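Local coordinates for CDP-4-keto-6-deoxy-D-glucose-3-dehydrase (PDB 3BB8) that catalyses, as the E1 dehydrase, C-3 dehydration of CDP-4-keto-6-deoxy-D-glucose with a pyridoxal 5'-phosphate-type (vitamin B6) cofactor, probably on the way to lipopolysaccharide 3,6-dideoxy sugars, at the interface of chains A and B. Coordinates in Å, arbitrary orientation; residue numbers count along the deposited sequence, not the author numbering. Chains: chain A/B, CDP-4-keto-6-deoxy-D-glucose-3-dehydrase.

Contact 1: the interface of chains A and B. Residues chain A 359, 375-379, 384, 405; chain B 273, 276-277.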
loop_
_atom_site.group_PDB
_atom_site.type_symbol
_atom_site.label_atom_id
_atom_site.label_comp_id
_atom_site.label_asym_id
_atom_site.label_seq_id
_atom_site.Cartn_x
_atom_site.Cartn_y
_atom_site.Cartn_z
ATOM N N ARG A 359 4.198 -34.250 11.296
ATOM C CA ARG A 359 4.669 -32.883 11.478
ATOM C C ARG A 359 3.778 -32.282 12.559
ATOM O O ARG A 359 4.245 -31.539 13.421
ATOM C CB ARG A 359 4.531 -32.099 10.167
ATOM C CG ARG A 359 5.108 -30.685 10.194
ATOM C CD ARG A 359 5.046 -30.033 8.805
ATOM N NE ARG A 359 3.673 -29.949 8.308
ATOM C CZ ARG A 359 3.330 -29.506 7.104
ATOM N NH1 ARG A 359 4.257 -29.095 6.252
ATOM N NH2 ARG A 359 2.054 -29.491 6.744
ATOM N N LEU A 375 5.076 -23.235 8.858
ATOM C CA LEU A 375 5.107 -24.092 7.694
ATOM C C LEU A 375 5.735 -23.226 6.593
ATOM O O LEU A 375 5.859 -22.014 6.765
ATOM C CB LEU A 375 3.688 -24.544 7.334
ATOM C CG LEU A 375 2.979 -25.351 8.442
ATOM C CD1 LEU A 375 1.771 -26.066 7.852
ATOM C CD2 LEU A 375 3.937 -26.386 9.054
ATOM N N LEU A 376 6.152 -23.831 5.486
ATOM C CA LEU A 376 6.775 -23.075 4.407
ATOM C C LEU A 376 5.768 -22.272 3.573
ATOM O O LEU A 376 5.603 -22.498 2.366
ATOM C CB LEU A 376 7.596 -24.019 3.508
ATOM C CG LEU A 376 8.605 -23.350 2.560
ATOM C CD1 LEU A 376 9.458 -22.398 3.345
ATOM C CD2 LEU A 376 9.485 -24.385 1.883
ATOM N N PHE A 377 5.096 -21.341 4.247
ATOM C CA PHE A 377 4.101 -20.466 3.635
ATOM C C PHE A 377 3.002 -21.305 2.988
ATOM O O PHE A 377 2.523 -22.263 3.587
ATOM C CB PHE A 377 4.753 -19.539 2.603
ATOM C CG PHE A 377 5.918 -18.750 3.154
ATOM C CD1 PHE A 377 5.813 -18.089 4.380
ATOM C CD2 PHE A 377 7.134 -18.706 2.475
ATOM C CE1 PHE A 377 6.907 -17.400 4.925
ATOM C CE2 PHE A 377 8.239 -18.016 3.011
ATOM C CZ PHE A 377 8.122 -17.366 4.238
ATOM N N ALA A 378 2.602 -20.964 1.770
ATOM C CA ALA A 378 1.534 -21.708 1.104
ATOM C C ALA A 378 1.756 -23.208 0.848
ATOM O O ALA A 378 0.823 -23.918 0.463
ATOM C CB ALA A 378 1.173 -21.003 -0.212
ATOM N N GLY A 379 2.977 -23.692 1.064
ATOM C CA GLY A 379 3.253 -25.100 0.822
ATOM C C GLY A 379 3.176 -25.386 -0.665
ATOM O O GLY A 379 4.195 -25.507 -1.338
ATOM N N GLN A 384 -4.032 -24.345 -2.708
ATOM C CA GLN A 384 -4.627 -23.377 -1.800
ATOM C C GLN A 384 -6.027 -23.091 -2.295
ATOM O O GLN A 384 -6.261 -23.042 -3.497
ATOM C CB GLN A 384 -3.803 -22.085 -1.771
ATOM C CG GLN A 384 -2.525 -22.197 -0.958
ATOM C CD GLN A 384 -2.781 -22.155 0.530
ATOM O OE1 GLN A 384 -1.956 -22.602 1.325
ATOM N NE2 GLN A 384 -3.913 -21.596 0.921
ATOM N N MET A 405 4.721 -29.179 1.425
ATOM C CA MET A 405 3.418 -28.829 1.969
ATOM C C MET A 405 3.065 -29.745 3.130
ATOM O O MET A 405 2.486 -29.305 4.121
ATOM C CB MET A 405 2.342 -28.941 0.885
ATOM C CG MET A 405 0.927 -28.673 1.388
ATOM S SD MET A 405 -0.321 -29.101 0.161
ATOM C CE MET A 405 -0.024 -30.862 0.022
ATOM N N PRO B 273 -3.115 -30.340 3.343
ATOM C CA PRO B 273 -3.182 -31.413 4.339
ATOM C C PRO B 273 -3.871 -30.943 5.615
ATOM O O PRO B 273 -3.931 -29.747 5.896
ATOM C CB PRO B 273 -1.714 -31.760 4.565
ATOM C CG PRO B 273 -1.047 -30.419 4.427
ATOM C CD PRO B 273 -1.735 -29.837 3.202
ATOM N N TYR B 276 -2.880 -27.874 8.478
ATOM C CA TYR B 276 -2.119 -26.785 7.873
ATOM C C TYR B 276 -2.486 -25.463 8.544
ATOM O O TYR B 276 -3.657 -25.098 8.614
ATOM C CB TYR B 276 -2.410 -26.688 6.375
ATOM C CG TYR B 276 -1.234 -26.185 5.580
ATOM C CD1 TYR B 276 -0.210 -27.049 5.208
ATOM C CD2 TYR B 276 -1.115 -24.832 5.243
ATOM C CE1 TYR B 276 0.906 -26.587 4.523
ATOM C CE2 TYR B 276 0.005 -24.359 4.560
ATOM C CZ TYR B 276 1.010 -25.244 4.206
ATOM O OH TYR B 276 2.129 -24.797 3.547
ATOM N N ASP B 277 -1.474 -24.753 9.030
ATOM C CA ASP B 277 -1.660 -23.480 9.713
ATOM C C ASP B 277 -2.683 -22.607 8.995
ATOM O O ASP B 277 -2.583 -22.384 7.786
ATOM C CB ASP B 277 -0.317 -22.744 9.795
ATOM C CG ASP B 277 -0.185 -21.907 11.053
ATOM O OD1 ASP B 277 -1.008 -20.987 11.260
ATOM O OD2 ASP B 277 0.749 -22.178 11.841
#
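The phenol ring of B:Tyr276 carries one methyl branch of A:Leu375 on a face: CD1 stands 3.4 Å above the ring plane, displaced towards the CD1-CE1 rim, a CH-pi contact. Two backbone oxygens of chain A, those of A:Phe377 and A:Met405, meet the same ring at its edge and in its plane. Another flat group, the guanidinium of A:Arg359, has the other methyl of A:Leu375, CD2, over a face, so one leucine fork spans ring and guanidinium. These two planes are turned 64° against each other, and NH2 comes within 3.7 Å of ring atom CD1.

The arrangement illustrates how a loop tyrosine can plug into a neighbouring subunit. Its OH donates to the carbonyl O of A:Phe377 at 2.6 Å, tilted 29° from the carbonyl plane. A:Phe377 itself lines the pyridoxal phosphate pocket, which may link this bond to the surroundings of the cofactor.

Besides touching the ring, A:Arg359 grips the A:Met405 carbonyl at its edge. Its chain, bent at chi3 (59°), brings both end nitrogens to that O in two bent bonds, NH1 from above the carbonyl plane and NH2, at 2.7 Å, close to it. This probably helps hold in place an oxygen lying 3.2 Å from CE1 of B:Tyr276; the nearby positive charge would probably polarise the carbonyl. Beside it, the A:Met405 side chain packs against the ring of B:Pro273, its CG 3.4 Å from CD.

At the tip of the tyrosine the OH also sits above the peptide nitrogen of A:Gly379, 2.8 Å from N, but nearly perpendicular to the peptide plane, which makes a hydrogen bond there doubtful.

Contact 2: the interface of chains A and B. Residues chain A 10, 14, 49-50, 53-54; chain B 10, 14, 50, 53-54.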
loop_
_atom_site.group_PDB
_atom_site.type_symbol
_atom_site.label_atom_id
_atom_site.label_comp_id
_atom_site.label_asym_id
_atom_site.label_seq_id
_atom_site.Cartn_x
_atom_site.Cartn_y
_atom_site.Cartn_z
ATOM N N ILE A 10 14.954 15.719 23.857
ATOM C CA ILE A 10 14.007 14.652 23.560
ATOM C C ILE A 10 14.727 13.361 23.189
ATOM O O ILE A 10 14.346 12.277 23.633
ATOM C CB ILE A 10 13.056 15.045 22.414
ATOM C CG1 ILE A 10 12.132 16.183 22.853
ATOM C CG2 ILE A 10 12.246 13.841 21.957
ATOM C CD1 ILE A 10 11.197 16.665 21.766
ATOM N N VAL A 14 14.559 9.631 25.173
ATOM C CA VAL A 14 14.184 8.521 24.309
ATOM C C VAL A 14 15.261 7.444 24.408
ATOM O O VAL A 14 14.959 6.275 24.653
ATOM C CB VAL A 14 14.033 8.978 22.832
ATOM C CG1 VAL A 14 13.915 7.774 21.914
ATOM C CG2 VAL A 14 12.799 9.848 22.686
ATOM N N MET A 49 12.358 7.704 14.483
ATOM C CA MET A 49 10.916 7.793 14.295
ATOM C C MET A 49 10.374 9.037 14.990
ATOM O O MET A 49 9.401 9.641 14.535
ATOM C CB MET A 49 10.213 6.544 14.825
ATOM C CG MET A 49 10.461 5.317 13.975
ATOM S SD MET A 49 9.317 4.002 14.375
ATOM C CE MET A 49 10.047 3.397 15.916
ATOM N N VAL A 50 11.004 9.415 16.096
ATOM C CA VAL A 50 10.581 10.604 16.820
ATOM C C VAL A 50 10.973 11.827 16.002
ATOM O O VAL A 50 10.200 12.780 15.892
ATOM C CB VAL A 50 11.221 10.670 18.226
ATOM C CG1 VAL A 50 11.087 12.070 18.807
ATOM C CG2 VAL A 50 10.514 9.682 19.147
ATOM N N SER A 53 8.595 12.174 13.295
ATOM C CA SER A 53 7.317 12.597 13.851
ATOM C C SER A 53 7.339 14.102 14.089
ATOM O O SER A 53 6.373 14.805 13.794
ATOM C CB SER A 53 7.035 11.880 15.176
ATOM O OG SER A 53 6.971 10.474 15.006
ATOM N N LEU A 54 8.451 14.591 14.624
ATOM C CA LEU A 54 8.591 16.009 14.909
ATOM C C LEU A 54 8.661 16.845 13.635
ATOM O O LEU A 54 8.147 17.965 13.600
ATOM C CB LEU A 54 9.832 16.247 15.780
ATOM C CG LEU A 54 9.783 15.608 17.175
ATOM C CD1 LEU A 54 11.063 15.917 17.913
ATOM C CD2 LEU A 54 8.580 16.127 17.957
ATOM N N ILE B 10 8.566 13.429 27.971
ATOM C CA ILE B 10 8.805 13.593 26.543
ATOM C C ILE B 10 7.580 14.272 25.941
ATOM O O ILE B 10 7.702 15.146 25.086
ATOM C CB ILE B 10 9.035 12.231 25.841
ATOM C CG1 ILE B 10 10.345 11.609 26.331
ATOM C CG2 ILE B 10 9.089 12.422 24.331
ATOM C CD1 ILE B 10 10.637 10.240 25.755
ATOM N N VAL B 14 7.813 17.735 23.620
ATOM C CA VAL B 14 7.318 17.809 22.250
ATOM C C VAL B 14 6.203 18.844 22.159
ATOM O O VAL B 14 6.123 19.595 21.187
ATOM C CB VAL B 14 6.788 16.433 21.736
ATOM C CG1 VAL B 14 7.900 15.403 21.773
ATOM C CG2 VAL B 14 5.600 15.975 22.563
ATOM N N VAL B 50 4.793 9.983 18.659
ATOM C CA VAL B 50 5.955 9.657 19.475
ATOM C C VAL B 50 5.540 8.481 20.353
ATOM O O VAL B 50 6.314 7.545 20.564
ATOM C CB VAL B 50 6.388 10.855 20.359
ATOM C CG1 VAL B 50 7.554 10.460 21.262
ATOM C CG2 VAL B 50 6.808 12.012 19.476
ATOM N N SER B 53 5.809 5.616 18.357
ATOM C CA SER B 53 7.214 5.335 18.089
ATOM C C SER B 53 7.849 4.642 19.289
ATOM O O SER B 53 8.725 3.791 19.136
ATOM C CB SER B 53 7.982 6.628 17.788
ATOM O OG SER B 53 7.538 7.240 16.587
ATOM N N LEU B 54 7.404 5.012 20.486
ATOM C CA LEU B 54 7.946 4.434 21.706
ATOM C C LEU B 54 7.421 3.026 21.942
ATOM O O LEU B 54 8.182 2.147 22.348
ATOM C CB LEU B 54 7.631 5.337 22.903
ATOM C CG LEU B 54 8.300 6.717 22.857
ATOM C CD1 LEU B 54 7.884 7.524 24.069
ATOM C CD2 LEU B 54 9.812 6.566 22.809
#
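An apolar helix-to-helix interface, centred on the facing valines A:Val50 and B:Val50, brings the two copies together across their two-fold axis and probably helps hold the dimer. No nitrogen or oxygen of one chain comes within bonding range of the other, so the contact rests on van der Waals packing, mostly of branched aliphatic side chains, with a methionine and a serine at one flank.

The valines cross obliquely, CG2 of A:Val50 lying 3.7 Å from CG1 of B:Val50. Next to them, A:Ile10 reaches out with its tip: CD1 comes to 3.5 Å from CG1 of B:Val14, the two side chains meeting at about a right angle. CD2 of A:Leu54 touches the same valine methyl at 3.9 Å. In the reciprocal contact CD1 of B:Ile10 lies 3.8 Å from CG2 of A:Val14. The change of atom name reflects different rotamers, chi1 being -60° in B:Val14 and 169° in A:Val14; in both, the methyl anti to the carbonyl carbon makes the contact. The second methyl differs, in B:Val14 lying between the backbone N and the carbonyl carbon.

On the other flank B:Ser53 presses against A:Met49, its OG 3.3 Å from CB, while the bent tip of the methionine puts CE near the carbonyl O of B:Ser53. The hydroxyl of A:Ser53 turns back within its own helix, where OG donates to the carbonyl O of A:Met49 at 2.6 Å.

Each chain supplies its N-terminal helix (6-15 in chain A, 3-21 in chain B) and helix 43-55, and the four form a layered cap on the two-fold axis, at one end of the dimer and away from the cofactor-binding part of the fold.

About 40 Å separates the C-alpha centres of contact 1 and contact 2, and they have no residue or helix in common. Contact 2 lies on the two-fold axis and joins like elements near the N-terminus, whereas contact 1 is off the axis, where a loop of one chain meets helices 359-368 and 399-407 and the 375-379 loop of the other; symmetry repeats it with the chains exchanged. The chains are thus joined both at an end of the dimer and beside the cofactor pockets. This spread suggests that dimerisation supports the active sites as well as the assembly.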